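Local coordinates for uncharacterized protein Atu1872 (PDB 2QNT) that is of unknown function but belongs to the glyoxalase/bleomycin resistance protein/dioxygenase family and forms a two-chain assembly, at residues Ile13-Arg17 with Pro117-Ala121. Sequence-based numbering, arbitrary orientation.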
# COMPACT_ATOMS: atom_id res chain seq x y z
N ILE A 13 -0.22 -0.21 4.83
CA ILE A 13 -1.04 0.12 5.98
C ILE A 13 -1.49 1.58 5.82
O ILE A 13 -0.90 2.49 6.39
CB ILE A 13 -0.33 -0.10 7.31
CG1 ILE A 13 0.31 -1.48 7.38
CG2 ILE A 13 -1.34 0.10 8.45
CD1 ILE A 13 1.19 -1.73 8.62
N PRO A 14 -2.54 1.83 5.01
CA PRO A 14 -3.14 3.16 4.97
C PRO A 14 -3.64 3.56 6.34
O PRO A 14 -4.19 2.74 7.09
CB PRO A 14 -4.29 3.02 3.97
CG PRO A 14 -4.07 1.71 3.30
CD PRO A 14 -3.22 0.87 4.13
N PHE A 15 -3.49 4.85 6.63
CA PHE A 15 -3.98 5.42 7.89
C PHE A 15 -5.44 5.80 7.73
O PHE A 15 -5.87 6.29 6.70
CB PHE A 15 -3.23 6.67 8.24
CG PHE A 15 -1.75 6.49 8.57
CD1 PHE A 15 -1.11 5.26 8.47
CD2 PHE A 15 -0.99 7.60 8.87
CE1 PHE A 15 0.27 5.14 8.73
CE2 PHE A 15 0.40 7.46 9.12
CZ PHE A 15 0.99 6.25 9.04
N VAL A 16 -6.23 5.53 8.77
CA VAL A 16 -7.67 5.82 8.76
C VAL A 16 -8.08 6.57 10.01
O VAL A 16 -7.48 6.40 11.07
CB VAL A 16 -8.52 4.53 8.55
CG1 VAL A 16 -8.07 3.81 7.27
CG2 VAL A 16 -8.45 3.58 9.76
N ARG A 17 -9.10 7.41 9.89
CA ARG A 17 -9.56 8.21 11.04
C ARG A 17 -10.39 7.39 12.03
O ARG A 17 -10.32 7.62 13.24
CB ARG A 17 -10.37 9.42 10.55
CG ARG A 17 -10.64 10.50 11.53
CD ARG A 17 -11.42 11.65 10.87
NE ARG A 17 -10.53 12.61 10.21
CZ ARG A 17 -10.93 13.53 9.32
NH1 ARG A 17 -12.20 13.62 8.96
NH2 ARG A 17 -10.04 14.35 8.78
N PRO A 117 -13.52 5.61 2.75
CA PRO A 117 -14.06 6.61 3.66
C PRO A 117 -13.08 7.72 4.05
O PRO A 117 -13.52 8.79 4.46
CB PRO A 117 -14.47 5.78 4.88
CG PRO A 117 -14.85 4.46 4.27
CD PRO A 117 -13.77 4.23 3.24
N ASP A 118 -11.78 7.49 3.93
CA ASP A 118 -10.76 8.48 4.29
C ASP A 118 -10.25 9.21 3.06
O ASP A 118 -9.39 10.11 3.20
CB ASP A 118 -9.60 7.81 5.03
CG ASP A 118 -10.00 7.37 6.40
OD1 ASP A 118 -9.82 8.16 7.35
OD2 ASP A 118 -10.55 6.26 6.52
N GLY A 119 -10.76 8.88 1.88
CA GLY A 119 -10.30 9.49 0.66
C GLY A 119 -9.16 8.81 -0.04
O GLY A 119 -8.66 9.34 -1.04
N HIS A 120 -8.73 7.63 0.42
CA HIS A 120 -7.69 6.92 -0.30
C HIS A 120 -8.27 6.43 -1.62
O HIS A 120 -9.45 6.05 -1.68
CB HIS A 120 -7.17 5.70 0.49
CG HIS A 120 -6.50 6.06 1.77
ND1 HIS A 120 -5.33 6.81 1.82
CD2 HIS A 120 -6.81 5.75 3.05
CE1 HIS A 120 -4.97 6.93 3.08
NE2 HIS A 120 -5.84 6.30 3.85
N ALA A 121 -7.47 6.40 -2.69
CA ALA A 121 -7.92 6.01 -4.00
C ALA A 121 -7.83 4.50 -4.15
O ALA A 121 -6.78 3.90 -3.88
CB ALA A 121 -7.10 6.72 -5.08
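Two βαβββ modules build the fold of this glyoxalase-like chain, and here the end of strand 7-16, from the first module, meets the turn between strands 110-115 and 121-126 of the second. Within that turn, Asp116 OD1 accepts hydrogen bonds from the backbone nitrogens of Asp118 and His120, and at the backbone angles of Gly119 (phi 91°, psi 7°) a CB would be jammed against the carbonyl O of Asp118. Along the strand, Ile13 and Pro14 pair with an antiparallel strand of the second subunit, so the contact lies close to the dimer interface. The CA-to-CB bond of Pro14 points toward the turn, and CB lies over the face of the His120 imidazole, 3.9 Å from its centroid, a CH-π contact. The next residue meets the edge of the same ring: His120 NE2 donates a nearly linear hydrogen bond of 2.9 Å to Phe15 O, while the phenyl group leads away to pack on Leu56 and Trp61 of helix 53-61. Val16 lies beside the carboxylate, its CB 3.4 Å from Asp118 OD2. Where the strand gives way to loop, Arg17 N donates a 2.7 Å hydrogen bond to Asp118 OD1.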